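Local coordinates for protein transcriptional activator, putative (Pyrococcus furiosus, PDB 1RTW) that is a putative transcriptional activator of the all-helical TENA/THI-4/PQQC family, its precise role being unknown, at residues B[35-38]-B[39-43]; B[96-100]-B[101-105]; B[173-176]-B[177-180]. All coordinates share one frame; numbering follows the deposited sequence.

Contacts 1 and 2 are neighbours in space, their centres 11 Å apart, although helix 66-89 separates them in sequence. They meet at Asn42, whose OD1 lies 2.7 Å from Asp99 N in a probable hydrogen bond, while the other end of the same amide is engaged within contact 1. Ile98 CG2 and Ala102 CB of contact 2 also pack against Asn42 OD1. Contact 3 stands apart at the other end of the helical bundle, its centre about 37 Å from that of contact 1 and about 33 Å from that of contact 2. Contacts 2 and 3 reach other subunits of the four-chain assembly, the second and the third respectively.

Contact 1. Residues B[35-38]-B[39-43]; sequences NFEK and WLVND
Asn35 O accepts the backbone N-H of Trp39, the first of a run of i to i+4 bonds that carry helix 33-60 through this region. The side chain of Asn35 turns elsewhere, its ND2 bonding to Ala205 O.

Phe36 makes the apolar part of the contact. With CG anti to the backbone N (chi1 177°), its ring crosses the side chains of Trp39 and Leu40 obliquely, touching both. CE1 comes to 3.8 Å from Trp39 CZ3, the two ring planes inclined at 44°. CZ touches Leu40 CD1, also at 3.8 Å, so the Phe36 ring bridges the i+3 and i+4 positions.

Glu37 contributes chiefly through its carbonyl: Val41 N donates to Glu37 O in a nearly linear bond of 3.0 Å, and Val41 CG2 rests against the same oxygen at 3.4 Å.

At Lys38 the carbonyl is gripped twice. Asn42 N reaches Lys38 O at 3.2 Å, and Asn42 ND2 reaches it at 2.8 Å from the opposite face of the carbonyl plane. The oxygen lies practically in the amide plane of Asn42, which fixes the rotation of that group and turns OD1 to Asp99 N.

Neighbouring helices and the loop residue Tyr149 pack against the apolar side. Tyr149 stacks on Phe36, Phe22 meets Trp39, Tyr132 is hydrogen-bonded to the indole NE1, and Leu40 packs on Phe152 of helix 150-157 and Phe83 of helix 66-89, while Asn42 leans on Phe201 of helix 181-201.

Contact 2. Residues B[96-100]-B[101-105]; sequences GEIDW and RAKSY
Two first torsions bring Trp100 and Arg101 together: the indole CG sits between its own backbone N and carbonyl carbon (chi1 69°), whereas Arg101 CG lies beside its backbone N, and bends at chi2 and chi3 then lead the arginine chain along the indole. The guanidinium lies flat on the Trp100 ring system, the planes only 11° apart and the centres 4.6 Å apart. Closer to the backbone, Arg101 CD stands over the same face, 3.6 Å from the centroid of the five-membered ring in a CH-pi contact.

The stacked guanidinium is also held at its edge. Arg101 NH1 forms a salt bridge of 3.0 Å with Asp99 OD1, which lies practically in the guanidinium plane and is approached on its syn side, although 30° out of the carboxylate plane. Stack and ion pair together would limit how far the guanidinium can turn.

Asp99 OD2 accepts Arg101 N, but OD2 is crowded in the model and the length of that bond is uncertain. The backbone carbonyl of Asp99 receives Lys103 N at 3.2 Å, and Ser104 N donates to Trp100 O at 3.1 Å. On the residue before Asp99, Ile98 CG2 rests 3.7 Å from Lys103 CG and 3.9 Å from Ala102 CB.

Arg101 also packs on Ile200 of helix 181-201 and on Asp203 and Ile204 beyond it. Lys103 NZ forms a salt bridge with Glu193 of the second subunit, so this first turn contributes to the subunit interface. An aspartate in the N-cap position, taking a main-chain N-H of the first turn through its carboxylate, is the classical helix N-cap, here opening helix 100-115.

Contact 3. Residues B[173-176]-B[177-180]; sequences NSLA and EKHG
His179 folds back against the end of helix 159-176, where its ND1 donates a 2.7 Å hydrogen bond to Leu175 O. The ring can reach that carbonyl because CG lies beside the backbone N of His179 (chi1 -83°). ND1 approaches from above the carbonyl plane, 39° out of it, and the oxygen is itself tilted from the imidazole plane. Leu175 O also receives a weak bond from Lys178 N, so side chain and main chain converge on one carbonyl of the last helical turn. Glu177 N continues the helical pattern by donating to Asn173 O at 3.2 Å.

Here the chain leaves the helix through a type I beta turn from Ala176 to His179, leading into helix 181-201. The inner face of this junction is closely covered: Ala176 packs on Phe2, Leu175 on Phe118, and Asn173 OD1 bonds to Ser3 N of helix 2-8.

The outer side is looser. Glu177 curls over Asn173 O, and its carboxylate makes a long, weak ion pair with Lys184. Lys178 runs extended beyond CG; its CG lies 3.4 Å from Leu175 O, and its CE meets Leu175 CD2 at 4.1 Å. Both side chains belong to exposed residues, yet Lys178 makes a cation-pi contact with Phe182 of the third subunit, whose Glu183 OE2 is in a weak hydrogen bond with His179 NE2.

Contact 1. Residues B[35-38]-B[39-43]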
loop_
_atom_site.group_PDB
_atom_site.type_symbol
_atom_site.label_atom_id
_atom_site.label_comp_id
_atom_site.label_asym_id
_atom_site.label_seq_id
_atom_site.Cartn_x
_atom_site.Cartn_y
_atom_site.Cartn_z
ATOM N N ASN B 35 -6.287 14.872 33.298
ATOM C CA ASN B 35 -6.295 13.502 32.812
ATOM C C ASN B 35 -7.221 13.345 31.610
ATOM O O ASN B 35 -6.884 12.655 30.649
ATOM C CB ASN B 35 -6.669 12.545 33.943
ATOM C CG ASN B 35 -5.681 12.605 35.102
ATOM O OD1 ASN B 35 -6.071 12.600 36.267
ATOM N ND2 ASN B 35 -4.394 12.678 34.781
ATOM N N PHE B 36 -8.369 14.017 31.650
ATOM C CA PHE B 36 -9.308 13.962 30.544
ATOM C C PHE B 36 -8.726 14.671 29.324
ATOM O O PHE B 36 -8.887 14.201 28.194
ATOM C CB PHE B 36 -10.654 14.604 30.906
ATOM C CG PHE B 36 -11.619 14.637 29.764
ATOM C CD1 PHE B 36 -12.353 13.501 29.428
ATOM C CD2 PHE B 36 -11.736 15.775 28.969
ATOM C CE1 PHE B 36 -13.178 13.495 28.313
ATOM C CE2 PHE B 36 -12.560 15.777 27.847
ATOM C CZ PHE B 36 -13.281 14.631 27.520
ATOM N N GLU B 37 -8.062 15.802 29.550
ATOM C CA GLU B 37 -7.474 16.558 28.451
ATOM C C GLU B 37 -6.433 15.739 27.703
ATOM O O GLU B 37 -6.424 15.716 26.472
ATOM C CB GLU B 37 -6.865 17.869 28.947
ATOM C CG GLU B 37 -6.158 18.656 27.849
ATOM C CD GLU B 37 -5.827 20.103 28.233
ATOM O OE1 GLU B 37 -6.570 20.715 29.039
ATOM O OE2 GLU B 37 -4.833 20.639 27.695
ATOM N N LYS B 38 -5.570 15.061 28.448
ATOM C CA LYS B 38 -4.530 14.238 27.850
ATOM C C LYS B 38 -5.158 13.101 27.039
ATOM O O LYS B 38 -4.703 12.794 25.939
ATOM C CB LYS B 38 -3.593 13.689 28.934
ATOM C CG LYS B 38 -2.366 12.980 28.392
ATOM C CD LYS B 38 -1.272 12.900 29.434
ATOM C CE LYS B 38 -0.698 14.275 29.745
ATOM N NZ LYS B 38 -0.064 14.881 28.536
ATOM N N TRP B 39 -6.217 12.495 27.568
ATOM C CA TRP B 39 -6.892 11.422 26.853
ATOM C C TRP B 39 -7.509 11.959 25.567
ATOM O O TRP B 39 -7.433 11.315 24.529
ATOM C CB TRP B 39 -7.985 10.762 27.706
ATOM C CG TRP B 39 -8.863 9.846 26.878
ATOM C CD1 TRP B 39 -8.586 8.560 26.506
ATOM C CD2 TRP B 39 -10.101 10.190 26.235
ATOM N NE1 TRP B 39 -9.562 8.089 25.664
ATOM C CE2 TRP B 39 -10.503 9.067 25.480
ATOM C CE3 TRP B 39 -10.903 11.341 26.220
ATOM C CZ2 TRP B 39 -11.679 9.064 24.708
ATOM C CZ3 TRP B 39 -12.073 11.335 25.450
ATOM C CH2 TRP B 39 -12.448 10.203 24.707
ATOM N N LEU B 40 -8.111 13.143 25.654
ATOM C CA LEU B 40 -8.767 13.791 24.526
ATOM C C LEU B 40 -7.808 14.044 23.363
ATOM O O LEU B 40 -8.068 13.620 22.239
ATOM C CB LEU B 40 -9.391 15.112 24.983
ATOM C CG LEU B 40 -10.374 15.794 24.038
ATOM C CD1 LEU B 40 -11.716 15.098 24.111
ATOM C CD2 LEU B 40 -10.522 17.244 24.415
ATOM N N VAL B 41 -6.701 14.727 23.641
ATOM C CA VAL B 41 -5.687 15.040 22.630
ATOM C C VAL B 41 -5.179 13.776 21.934
ATOM O O VAL B 41 -5.029 13.741 20.717
ATOM C CB VAL B 41 -4.484 15.776 23.276
ATOM C CG1 VAL B 41 -3.358 15.944 22.293
ATOM C CG2 VAL B 41 -4.919 17.153 23.805
ATOM N N ASN B 42 -4.947 12.727 22.711
ATOM C CA ASN B 42 -4.444 11.485 22.154
ATOM C C ASN B 42 -5.486 10.637 21.445
ATOM O O ASN B 42 -5.191 10.003 20.432
ATOM C CB ASN B 42 -3.716 10.681 23.222
ATOM C CG ASN B 42 -2.382 11.279 23.570
ATOM O OD1 ASN B 42 -1.358 10.940 22.975
ATOM N ND2 ASN B 42 -2.381 12.189 24.531
ATOM N N ASP B 43 -6.706 10.613 21.955
ATOM C CA ASP B 43 -7.716 9.820 21.279
ATOM C C ASP B 43 -8.146 10.489 19.976
ATOM O O ASP B 43 -8.512 9.818 19.020
ATOM C CB ASP B 43 -8.916 9.557 22.178
ATOM C CG ASP B 43 -9.603 8.254 21.835
ATOM O OD1 ASP B 43 -8.946 7.194 21.919
ATOM O OD2 ASP B 43 -10.792 8.287 21.466
#

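Contact 2. Residues B[96-100]-B[101-105]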
loop_
_atom_site.group_PDB
_atom_site.type_symbol
_atom_site.label_atom_id
_atom_site.label_comp_id
_atom_site.label_asym_id
_atom_site.label_seq_id
_atom_site.Cartn_x
_atom_site.Cartn_y
_atom_site.Cartn_z
ATOM N N GLY B 96 -1.219 19.486 20.224
ATOM C CA GLY B 96 -0.065 19.149 21.039
ATOM C C GLY B 96 0.713 17.886 20.706
ATOM O O GLY B 96 0.458 17.207 19.702
ATOM N N GLU B 97 1.695 17.594 21.560
ATOM C CA GLU B 97 2.539 16.414 21.417
ATOM C C GLU B 97 1.740 15.160 21.722
ATOM O O GLU B 97 1.025 15.082 22.723
ATOM C CB GLU B 97 3.758 16.501 22.339
ATOM C CG GLU B 97 4.815 17.511 21.891
ATOM C CD GLU B 97 5.412 17.171 20.534
ATOM O OE1 GLU B 97 6.020 16.082 20.408
ATOM O OE2 GLU B 97 5.265 17.987 19.596
ATOM N N ILE B 98 1.879 14.180 20.840
ATOM C CA ILE B 98 1.183 12.912 20.949
ATOM C C ILE B 98 1.996 11.888 21.736
ATOM O O ILE B 98 3.205 11.772 21.561
ATOM C CB ILE B 98 0.880 12.360 19.539
ATOM C CG1 ILE B 98 0.057 13.381 18.743
ATOM C CG2 ILE B 98 0.196 11.009 19.623
ATOM C CD1 ILE B 98 -1.267 13.771 19.390
ATOM N N ASP B 99 1.315 11.144 22.599
ATOM C CA ASP B 99 1.949 10.111 23.404
ATOM C C ASP B 99 2.500 8.941 22.560
ATOM O O ASP B 99 1.857 8.488 21.608
ATOM C CB ASP B 99 0.951 9.572 24.427
ATOM C CG ASP B 99 1.596 8.637 25.418
ATOM O OD1 ASP B 99 1.855 9.062 26.563
ATOM O OD2 ASP B 99 1.862 7.485 25.040
ATOM N N TRP B 100 3.646 8.407 22.981
ATOM C CA TRP B 100 4.302 7.294 22.289
ATOM C C TRP B 100 3.430 6.040 22.153
ATOM O O TRP B 100 3.481 5.359 21.130
ATOM C CB TRP B 100 5.654 6.952 22.944
ATOM C CG TRP B 100 5.566 6.328 24.317
ATOM C CD1 TRP B 100 5.533 4.992 24.613
ATOM C CD2 TRP B 100 5.528 7.017 25.576
ATOM N NE1 TRP B 100 5.475 4.807 25.974
ATOM C CE2 TRP B 100 5.469 6.032 26.590
ATOM C CE3 TRP B 100 5.531 8.373 25.946
ATOM C CZ2 TRP B 100 5.425 6.359 27.953
ATOM C CZ3 TRP B 100 5.486 8.698 27.301
ATOM C CH2 TRP B 100 5.428 7.692 28.287
ATOM N N ARG B 101 2.631 5.744 23.177
ATOM C CA ARG B 101 1.737 4.592 23.136
ATOM C C ARG B 101 0.687 4.773 22.035
ATOM O O ARG B 101 0.296 3.815 21.370
ATOM C CB ARG B 101 1.017 4.394 24.478
ATOM C CG ARG B 101 1.888 3.916 25.640
ATOM C CD ARG B 101 2.223 5.060 26.581
ATOM N NE ARG B 101 1.953 4.727 27.972
ATOM C CZ ARG B 101 1.700 5.620 28.922
ATOM N NH1 ARG B 101 1.684 6.914 28.640
ATOM N NH2 ARG B 101 1.448 5.209 30.157
ATOM N N ALA B 102 0.226 6.007 21.857
ATOM C CA ALA B 102 -0.778 6.294 20.841
ATOM C C ALA B 102 -0.230 6.090 19.431
ATOM O O ALA B 102 -0.850 5.407 18.617
ATOM C CB ALA B 102 -1.330 7.703 21.013
ATOM N N LYS B 103 0.939 6.663 19.154
ATOM C CA LYS B 103 1.564 6.534 17.831
ATOM C C LYS B 103 1.836 5.070 17.506
ATOM O O LYS B 103 1.652 4.629 16.378
ATOM C CB LYS B 103 2.881 7.315 17.767
ATOM C CG LYS B 103 2.734 8.802 18.018
ATOM C CD LYS B 103 4.050 9.525 17.807
ATOM C CE LYS B 103 5.121 9.055 18.789
ATOM N NZ LYS B 103 6.390 9.835 18.642
ATOM N N SER B 104 2.260 4.326 18.520
ATOM C CA SER B 104 2.565 2.913 18.397
ATOM C C SER B 104 1.315 2.096 18.040
ATOM O O SER B 104 1.367 1.135 17.279
ATOM C CB SER B 104 3.151 2.440 19.725
ATOM O OG SER B 104 3.570 1.099 19.639
ATOM N N TYR B 105 0.182 2.480 18.598
ATOM C CA TYR B 105 -1.066 1.784 18.333
ATOM C C TYR B 105 -1.490 2.101 16.900
ATOM O O TYR B 105 -1.839 1.201 16.115
ATOM C CB TYR B 105 -2.109 2.253 19.350
ATOM C CG TYR B 105 -3.422 1.511 19.331
ATOM C CD1 TYR B 105 -3.679 0.518 18.386
ATOM C CD2 TYR B 105 -4.432 1.826 20.257
ATOM C CE1 TYR B 105 -4.896 -0.138 18.354
ATOM C CE2 TYR B 105 -5.653 1.174 20.234
ATOM C CZ TYR B 105 -5.875 0.196 19.273
ATOM O OH TYR B 105 -7.082 -0.434 19.190
#

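Contact 3. Residues B[173-176]-B[177-180]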
loop_
_atom_site.group_PDB
_atom_site.type_symbol
_atom_site.label_atom_id
_atom_site.label_comp_id
_atom_site.label_asym_id
_atom_site.label_seq_id
_atom_site.Cartn_x
_atom_site.Cartn_y
_atom_site.Cartn_z
ATOM N N ASN B 173 -17.650 -12.736 11.592
ATOM C CA ASN B 173 -17.973 -14.141 11.812
ATOM C C ASN B 173 -18.173 -14.896 10.511
ATOM O O ASN B 173 -17.745 -16.037 10.373
ATOM C CB ASN B 173 -19.229 -14.255 12.671
ATOM C CG ASN B 173 -18.940 -14.066 14.134
ATOM O OD1 ASN B 173 -17.835 -14.347 14.595
ATOM N ND2 ASN B 173 -19.938 -13.613 14.883
ATOM N N SER B 174 -18.818 -14.226 9.565
ATOM C CA SER B 174 -19.115 -14.774 8.252
ATOM C C SER B 174 -17.885 -14.903 7.344
ATOM O O SER B 174 -17.851 -15.775 6.468
ATOM C CB SER B 174 -20.171 -13.898 7.585
ATOM O OG SER B 174 -20.529 -14.399 6.318
ATOM N N LEU B 175 -16.924 -13.991 7.520
ATOM C CA LEU B 175 -15.669 -13.967 6.760
ATOM C C LEU B 175 -14.750 -15.060 7.281
ATOM O O LEU B 175 -13.993 -15.677 6.524
ATOM C CB LEU B 175 -14.959 -12.629 6.951
ATOM C CG LEU B 175 -15.078 -11.505 5.922
ATOM C CD1 LEU B 175 -14.443 -10.250 6.512
ATOM C CD2 LEU B 175 -14.384 -11.896 4.619
ATOM N N ALA B 176 -14.764 -15.233 8.598
ATOM C CA ALA B 176 -13.946 -16.238 9.252
ATOM C C ALA B 176 -14.369 -17.638 8.815
ATOM O O ALA B 176 -13.526 -18.471 8.500
ATOM C CB ALA B 176 -14.066 -16.099 10.764
ATOM N N GLU B 177 -15.677 -17.861 8.711
ATOM C CA GLU B 177 -16.197 -19.169 8.330
ATOM C C GLU B 177 -15.772 -19.700 6.971
ATOM O O GLU B 177 -16.030 -20.865 6.661
ATOM C CB GLU B 177 -17.722 -19.226 8.469
ATOM C CG GLU B 177 -18.224 -19.010 9.896
ATOM C CD GLU B 177 -17.358 -19.691 10.960
ATOM O OE1 GLU B 177 -17.186 -20.930 10.902
ATOM O OE2 GLU B 177 -16.851 -18.981 11.860
ATOM N N LYS B 178 -15.153 -18.857 6.149
ATOM C CA LYS B 178 -14.687 -19.311 4.840
ATOM C C LYS B 178 -13.171 -19.234 4.730
ATOM O O LYS B 178 -12.603 -19.214 3.640
ATOM C CB LYS B 178 -15.385 -18.576 3.688
ATOM C CG LYS B 178 -15.384 -17.066 3.761
ATOM C CD LYS B 178 -16.229 -16.492 2.631
ATOM C CE LYS B 178 -16.339 -14.976 2.720
ATOM N NZ LYS B 178 -17.121 -14.411 1.584
ATOM N N HIS B 179 -12.524 -19.222 5.888
ATOM C CA HIS B 179 -11.074 -19.185 5.967
ATOM C C HIS B 179 -10.607 -20.390 6.769
ATOM O O HIS B 179 -11.377 -20.983 7.526
ATOM C CB HIS B 179 -10.585 -17.894 6.637
ATOM C CG HIS B 179 -10.497 -16.724 5.707
ATOM N ND1 HIS B 179 -11.402 -15.687 5.724
ATOM C CD2 HIS B 179 -9.628 -16.445 4.705
ATOM C CE1 HIS B 179 -11.100 -14.820 4.773
ATOM N NE2 HIS B 179 -10.027 -15.260 4.140
ATOM N N GLY B 180 -9.341 -20.746 6.602
ATOM C CA GLY B 180 -8.803 -21.876 7.333
ATOM C C GLY B 180 -8.373 -21.489 8.734
ATOM O O GLY B 180 -8.634 -20.368 9.181
#